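Oxalate--CoA ligase (Arabidopsis thaliana, PDB 5IE2) is a plant acyl-activating enzyme of the ANL superfamily, built from an AMP-binding domain and a smaller C-terminal domain, and binds ATP. Local coordinates at residues 63-72 / 131-142. Numbering follows the deposited sequence.
Sequences FPNTVEFVIM and ATLLDAGSDLVL
Glu68, in the first turn of helix 67-78, reaches the chain where strand 127-132 runs out. Its OE2 accepts from Leu133 N at 2.9 Å. The bond is almost straight (178°) and comes to the anti side of the carboxylate, 17° out of its plane. The bend at chi2 (93°) turns the carboxylate toward this N-H, while CG lies 3.5 Å from Ala131 O. A water donates to Leu133 O and, over a doubtfully short 2.5 Å, to Glu68 OE2, tying both backbone polar groups of Leu133 to one carboxylate oxygen.

Apolar side chains fill the rest. Leu133 CD2 meets Val67 CG2 at 3.8 Å, the two side chains crossing at about a right angle. One turn on, Ile71 and Leu140 meet tip to tip, Ile71 CG2 to Leu140 CD1 at 3.8 Å. Met72 lays CG against Ala131 CB at 3.6 Å. Its bends at chi2 and chi3 carry SD past Leu140 CD2 and bring CE to Leu142 CD2 (3.8 Å). Ala131 CB also sits at the edge of the Phe63 ring, near its plane.

Backbone bonds between Thr132 and Val141 pair the two strands antiparallel at the border of a five-stranded mixed sheet. Thr66 OG1 caps the helix start by accepting from Phe69 N. Helix 33-50 also packs on Ile71, Met72 and Leu142, and its Arg42 forms a salt bridge with Asp139.

The contact thus packs helix on sheet through apolar side chains, with Glu68 making the polar link directly and perhaps through water. The Leu133 N-H and the nearby helix N-terminus would probably favour a charged Glu68.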
# COMPACT_ATOMS: atom_id res chain seq x y z
N PHE A 63 -14.80 -1.43 -6.54
CA PHE A 63 -14.88 -0.17 -7.29
C PHE A 63 -13.51 0.10 -7.90
O PHE A 63 -12.50 -0.31 -7.34
CB PHE A 63 -15.19 1.01 -6.35
CG PHE A 63 -16.61 1.04 -5.77
CD1 PHE A 63 -17.56 1.94 -6.26
CD2 PHE A 63 -16.93 0.30 -4.61
CE1 PHE A 63 -18.84 2.01 -5.69
CE2 PHE A 63 -18.21 0.35 -4.02
CZ PHE A 63 -19.18 1.24 -4.54
N PRO A 64 -13.46 0.90 -8.98
CA PRO A 64 -12.20 1.62 -9.27
C PRO A 64 -11.93 2.68 -8.20
O PRO A 64 -12.69 2.80 -7.21
CB PRO A 64 -12.47 2.31 -10.65
CG PRO A 64 -13.89 1.82 -11.09
CD PRO A 64 -14.60 1.35 -9.81
N ASN A 65 -10.90 3.51 -8.39
CA ASN A 65 -10.62 4.57 -7.40
C ASN A 65 -11.55 5.74 -7.64
O ASN A 65 -11.19 6.68 -8.37
CB ASN A 65 -9.15 5.05 -7.46
CG ASN A 65 -8.18 4.04 -6.83
OD1 ASN A 65 -8.60 3.03 -6.22
ND2 ASN A 65 -6.87 4.30 -6.97
N THR A 66 -12.72 5.69 -7.02
CA THR A 66 -13.77 6.66 -7.33
C THR A 66 -14.35 7.29 -6.09
O THR A 66 -14.14 6.81 -4.98
CB THR A 66 -14.93 6.00 -8.08
OG1 THR A 66 -15.53 5.04 -7.22
CG2 THR A 66 -14.43 5.27 -9.33
N VAL A 67 -15.09 8.37 -6.28
CA VAL A 67 -15.64 9.07 -5.13
C VAL A 67 -16.64 8.20 -4.37
O VAL A 67 -16.72 8.26 -3.10
CB VAL A 67 -16.29 10.42 -5.59
CG1 VAL A 67 -17.49 10.15 -6.54
CG2 VAL A 67 -16.67 11.31 -4.40
N GLU A 68 -17.39 7.35 -5.10
CA GLU A 68 -18.33 6.45 -4.41
C GLU A 68 -17.61 5.42 -3.58
O GLU A 68 -18.08 5.05 -2.49
CB GLU A 68 -19.25 5.72 -5.43
CG GLU A 68 -20.24 6.68 -6.12
CD GLU A 68 -19.70 7.24 -7.46
OE1 GLU A 68 -18.48 7.07 -7.79
OE2 GLU A 68 -20.50 7.90 -8.19
N PHE A 69 -16.47 4.94 -4.06
CA PHE A 69 -15.72 4.03 -3.20
C PHE A 69 -15.35 4.72 -1.87
O PHE A 69 -15.49 4.11 -0.79
CB PHE A 69 -14.45 3.51 -3.86
CG PHE A 69 -13.56 2.73 -2.86
CD1 PHE A 69 -13.84 1.41 -2.54
CD2 PHE A 69 -12.54 3.38 -2.17
CE1 PHE A 69 -13.03 0.68 -1.61
CE2 PHE A 69 -11.73 2.70 -1.22
CZ PHE A 69 -11.99 1.36 -0.93
N VAL A 70 -14.85 5.96 -1.93
CA VAL A 70 -14.44 6.65 -0.69
C VAL A 70 -15.62 6.82 0.26
O VAL A 70 -15.54 6.50 1.48
CB VAL A 70 -13.81 8.03 -0.99
CG1 VAL A 70 -13.50 8.78 0.32
CG2 VAL A 70 -12.52 7.86 -1.83
N ILE A 71 -16.72 7.36 -0.29
CA ILE A 71 -17.88 7.61 0.55
C ILE A 71 -18.38 6.31 1.16
O ILE A 71 -18.68 6.26 2.35
CB ILE A 71 -19.02 8.28 -0.24
CG1 ILE A 71 -18.56 9.67 -0.71
CG2 ILE A 71 -20.34 8.37 0.71
CD1 ILE A 71 -19.47 10.33 -1.78
N MET A 72 -18.52 5.26 0.35
CA MET A 72 -19.10 4.02 0.89
C MET A 72 -18.16 3.27 1.84
O MET A 72 -18.61 2.66 2.82
CB MET A 72 -19.53 3.07 -0.25
CG MET A 72 -20.81 3.60 -1.05
SD MET A 72 -22.09 4.35 0.03
CE MET A 72 -22.65 2.92 1.01
N ALA A 131 -24.05 2.16 -5.80
CA ALA A 131 -23.86 3.49 -5.22
C ALA A 131 -23.48 4.49 -6.29
O ALA A 131 -22.54 4.25 -7.08
CB ALA A 131 -22.76 3.41 -4.09
N THR A 132 -24.16 5.66 -6.31
CA THR A 132 -23.88 6.69 -7.31
C THR A 132 -23.96 8.10 -6.74
O THR A 132 -24.94 8.42 -6.09
CB THR A 132 -24.89 6.66 -8.48
OG1 THR A 132 -25.06 5.32 -8.92
CG2 THR A 132 -24.37 7.51 -9.62
N LEU A 133 -22.94 8.92 -6.95
CA LEU A 133 -22.98 10.34 -6.57
C LEU A 133 -23.35 11.17 -7.77
O LEU A 133 -22.69 11.11 -8.81
CB LEU A 133 -21.63 10.83 -6.04
CG LEU A 133 -21.64 12.25 -5.42
CD1 LEU A 133 -22.46 12.30 -4.13
CD2 LEU A 133 -20.18 12.71 -5.10
N LEU A 134 -24.40 11.98 -7.64
CA LEU A 134 -24.91 12.70 -8.80
C LEU A 134 -24.39 14.14 -8.93
O LEU A 134 -23.68 14.48 -9.89
CB LEU A 134 -26.44 12.69 -8.76
CG LEU A 134 -26.99 11.29 -9.05
CD1 LEU A 134 -28.49 11.29 -8.92
CD2 LEU A 134 -26.57 10.84 -10.44
N ASP A 135 -24.82 14.99 -8.03
CA ASP A 135 -24.47 16.41 -8.08
C ASP A 135 -24.43 16.89 -6.64
O ASP A 135 -24.78 16.14 -5.72
CB ASP A 135 -25.51 17.21 -8.87
CG ASP A 135 -26.90 17.13 -8.26
OD1 ASP A 135 -27.67 16.25 -8.67
OD2 ASP A 135 -27.25 17.92 -7.35
N ALA A 136 -24.01 18.12 -6.45
CA ALA A 136 -23.79 18.63 -5.08
C ALA A 136 -25.07 18.95 -4.33
O ALA A 136 -25.03 19.38 -3.16
CB ALA A 136 -22.90 19.87 -5.15
N GLY A 137 -26.23 18.78 -4.97
CA GLY A 137 -27.46 19.07 -4.29
C GLY A 137 -28.10 17.80 -3.77
O GLY A 137 -29.12 17.86 -3.09
N SER A 138 -27.51 16.64 -4.05
CA SER A 138 -28.18 15.38 -3.74
C SER A 138 -27.32 14.45 -2.90
O SER A 138 -26.12 14.45 -3.04
CB SER A 138 -28.53 14.63 -5.05
OG SER A 138 -29.39 15.42 -5.84
N ASP A 139 -27.96 13.63 -2.07
CA ASP A 139 -27.23 12.60 -1.32
C ASP A 139 -26.72 11.54 -2.28
O ASP A 139 -27.20 11.42 -3.40
CB ASP A 139 -28.10 11.92 -0.29
CG ASP A 139 -28.61 12.87 0.77
OD1 ASP A 139 -28.12 14.03 0.82
OD2 ASP A 139 -29.48 12.41 1.58
N LEU A 140 -25.82 10.70 -1.81
CA LEU A 140 -25.40 9.56 -2.61
C LEU A 140 -26.61 8.63 -2.83
O LEU A 140 -27.38 8.36 -1.88
CB LEU A 140 -24.24 8.84 -1.90
CG LEU A 140 -23.65 7.65 -2.65
CD1 LEU A 140 -22.14 7.61 -2.50
CD2 LEU A 140 -24.31 6.40 -2.06
N VAL A 141 -26.78 8.16 -4.06
CA VAL A 141 -27.95 7.30 -4.34
C VAL A 141 -27.61 5.85 -4.20
O VAL A 141 -26.73 5.39 -4.93
CB VAL A 141 -28.44 7.48 -5.78
CG1 VAL A 141 -29.65 6.56 -6.04
CG2 VAL A 141 -28.75 8.98 -6.05
N LEU A 142 -28.31 5.16 -3.30
CA LEU A 142 -28.15 3.72 -3.14
C LEU A 142 -29.35 2.98 -3.69
O LEU A 142 -30.47 3.44 -3.50
CB LEU A 142 -27.98 3.36 -1.67
CG LEU A 142 -26.63 3.81 -1.08
CD1 LEU A 142 -26.78 3.71 0.45
CD2 LEU A 142 -25.44 2.91 -1.56
O HOH W 1 -20.32 9.72 -9.89